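Local coordinates for toxin protein (PDB 6AQK) that probably acts as an ADP-ribosyltransferase toxin, transferring ADP-ribose from NAD to a target in the poisoned cell, at residues Asp46-Met51 against Asp75-Val80. Sequence-based numbering, arbitrary orientation.
With PT (platinum (II) ion), chain D.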
loop_
_atom_site.group_PDB
_atom_site.type_symbol
_atom_site.label_atom_id
_atom_site.label_comp_id
_atom_site.label_asym_id
_atom_site.label_seq_id
_atom_site.Cartn_x
_atom_site.Cartn_y
_atom_site.Cartn_z
ATOM N N ASP A 46 -6.643 -13.151 11.338
ATOM C CA ASP A 46 -6.912 -14.089 12.462
ATOM C C ASP A 46 -8.005 -15.131 12.218
ATOM O O ASP A 46 -8.109 -16.039 12.967
ATOM C CB ASP A 46 -7.163 -13.329 13.757
ATOM C CG ASP A 46 -5.867 -12.889 14.412
ATOM O OD1 ASP A 46 -4.830 -13.556 14.202
ATOM O OD2 ASP A 46 -5.849 -11.864 15.104
ATOM N N SER A 47 -8.765 -15.044 11.136
ATOM C CA SER A 47 -9.883 -15.946 10.930
ATOM C C SER A 47 -9.666 -16.736 9.654
ATOM O O SER A 47 -10.461 -16.644 8.744
ATOM C CB SER A 47 -11.186 -15.106 10.870
ATOM O OG SER A 47 -11.349 -14.464 9.597
ATOM N N ILE A 48 -8.603 -17.529 9.565
ATOM C CA ILE A 48 -8.326 -18.316 8.367
ATOM C C ILE A 48 -8.752 -19.751 8.650
ATOM O O ILE A 48 -8.075 -20.448 9.368
ATOM C CB ILE A 48 -6.835 -18.247 7.947
ATOM C CG1 ILE A 48 -6.483 -16.780 7.650
ATOM C CG2 ILE A 48 -6.562 -19.190 6.762
ATOM C CD1 ILE A 48 -5.014 -16.481 7.517
ATOM N N ILE A 49 -9.841 -20.204 8.049
ATOM C CA ILE A 49 -10.460 -21.495 8.433
ATOM C C ILE A 49 -9.775 -22.664 7.725
ATOM O O ILE A 49 -9.376 -23.624 8.363
ATOM C CB ILE A 49 -11.993 -21.458 8.190
ATOM C CG1 ILE A 49 -12.621 -20.276 8.964
ATOM C CG2 ILE A 49 -12.670 -22.772 8.572
ATOM C CD1 ILE A 49 -12.263 -20.174 10.445
ATOM N N ASP A 50 -9.580 -22.542 6.422
ATOM C CA ASP A 50 -8.879 -23.547 5.625
ATOM C C ASP A 50 -7.370 -23.220 5.483
ATOM O O ASP A 50 -6.947 -22.770 4.410
ATOM C CB ASP A 50 -9.565 -23.663 4.241
ATOM C CG ASP A 50 -9.112 -24.881 3.437
ATOM O OD1 ASP A 50 -8.148 -25.578 3.848
ATOM O OD2 ASP A 50 -9.736 -25.125 2.367
ATOM N N MET A 51 -6.609 -23.504 6.559
ATOM C CA MET A 51 -5.104 -23.430 6.635
ATOM C C MET A 51 -4.446 -23.986 5.357
ATOM O O MET A 51 -3.552 -23.380 4.737
ATOM C CB MET A 51 -4.575 -24.241 7.877
ATOM C CG MET A 51 -3.408 -23.654 8.712
ATOM S SD MET A 51 -3.041 -24.391 10.400
ATOM C CE MET A 51 -4.591 -23.906 11.196
ATOM N N ASP A 75 4.765 -23.640 9.931
ATOM C CA ASP A 75 5.569 -22.800 10.878
ATOM C C ASP A 75 5.678 -21.337 10.422
ATOM O O ASP A 75 5.606 -20.402 11.235
ATOM C CB ASP A 75 7.017 -23.299 11.062
ATOM C CG ASP A 75 7.092 -24.675 11.728
ATOM O OD1 ASP A 75 6.144 -25.054 12.446
ATOM O OD2 ASP A 75 8.102 -25.379 11.516
ATOM N N LYS A 76 5.905 -21.140 9.137
ATOM C CA LYS A 76 6.061 -19.807 8.669
ATOM C C LYS A 76 4.674 -19.139 8.722
ATOM O O LYS A 76 4.552 -17.938 9.065
ATOM C CB LYS A 76 6.714 -19.815 7.303
ATOM C CG LYS A 76 7.312 -18.516 6.866
ATOM C CD LYS A 76 8.527 -18.203 7.682
ATOM C CE LYS A 76 9.180 -16.936 7.183
ATOM N NZ LYS A 76 10.446 -16.670 7.912
ATOM N N PHE A 77 3.622 -19.947 8.494
ATOM C CA PHE A 77 2.245 -19.455 8.573
ATOM C C PHE A 77 1.997 -18.892 9.952
ATOM O O PHE A 77 1.468 -17.789 10.110
ATOM C CB PHE A 77 1.203 -20.563 8.250
ATOM C CG PHE A 77 -0.227 -20.105 8.435
ATOM C CD1 PHE A 77 -0.877 -19.418 7.436
ATOM C CD2 PHE A 77 -0.889 -20.315 9.630
ATOM C CE1 PHE A 77 -2.176 -18.926 7.628
ATOM C CE2 PHE A 77 -2.174 -19.843 9.833
ATOM C CZ PHE A 77 -2.824 -19.144 8.827
ATOM N N ILE A 78 2.353 -19.671 10.972
ATOM C CA ILE A 78 2.124 -19.238 12.359
ATOM C C ILE A 78 2.937 -18.010 12.714
ATOM O O ILE A 78 2.417 -17.106 13.368
ATOM C CB ILE A 78 2.344 -20.397 13.369
ATOM C CG1 ILE A 78 1.298 -21.502 13.133
ATOM C CG2 ILE A 78 2.233 -19.875 14.804
ATOM C CD1 ILE A 78 -0.151 -21.088 13.377
ATOM N N GLU A 79 4.186 -17.963 12.247
ATOM C CA GLU A 79 5.033 -16.817 12.530
ATOM C C GLU A 79 4.450 -15.488 11.950
ATOM O O GLU A 79 4.379 -14.447 12.663
ATOM C CB GLU A 79 6.433 -17.104 12.044
ATOM C CG GLU A 79 7.498 -16.026 12.275
ATOM C CD GLU A 79 8.722 -16.245 11.378
ATOM O OE1 GLU A 79 8.981 -17.368 10.912
ATOM O OE2 GLU A 79 9.450 -15.282 11.112
ATOM N N VAL A 80 4.065 -15.542 10.678
ATOM C CA VAL A 80 3.564 -14.380 9.960
ATOM C C VAL A 80 2.242 -13.911 10.590
ATOM O O VAL A 80 2.074 -12.745 10.870
ATOM C CB VAL A 80 3.494 -14.620 8.457
ATOM C CG1 VAL A 80 2.722 -13.441 7.784
ATOM C CG2 VAL A 80 4.904 -14.843 7.878
HETATM PT PT PT D . -1.306 -25.435 9.690
#
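Phe77 reaches out from helix 74-90 and meets Ile48 of the loop before helix 51-63 and Met51, the first residue of that helix. Ile48 comes from the opposite direction and sets its CD1 methyl at the ring edge, near the ring plane. CD1 lies 3.7 Å from both CZ and CE1 of Phe77, so the methyl straddles one ring bond. Phe77 holds CG anti to its backbone N (chi1 175°), which carries the ring toward the loop.

Met51 lies over the rim of one ring face. Its CG stands 4.1 Å above the plane of the Phe77 ring and is 4.2 Å from CE2. The sulfur gives an oblique Met-aromatic contact: SD is 5.3 Å from the Phe77 ring centroid, 41° off the ring normal.

Met51 SD also lies 2.1 Å from a platinum ion, and ND1 of His74 is the second protein ligand. The ion thus bridges the first turns of two helices. The platinum is probably a heavy-atom additive, not a natural cofactor.

The polar groups bond away from the interface. Asp50 is the N-cap of helix 51-63, and its OD1 accepts a hydrogen bond from the backbone N of Asn53. Lys76 forms a long salt bridge to Glu79, NZ to OE1 3.4 Å.

Phe54, Ile55 and Trp58 of helix 51-63 also pack on Phe77, while Ile48 rests on Phe33 and Leu37 of helix 27-39. The contact is part of the apolar packing between helices 27-39, 51-63 and 74-90, away from the mixed five-stranded beta-sheet of the same toxin domain.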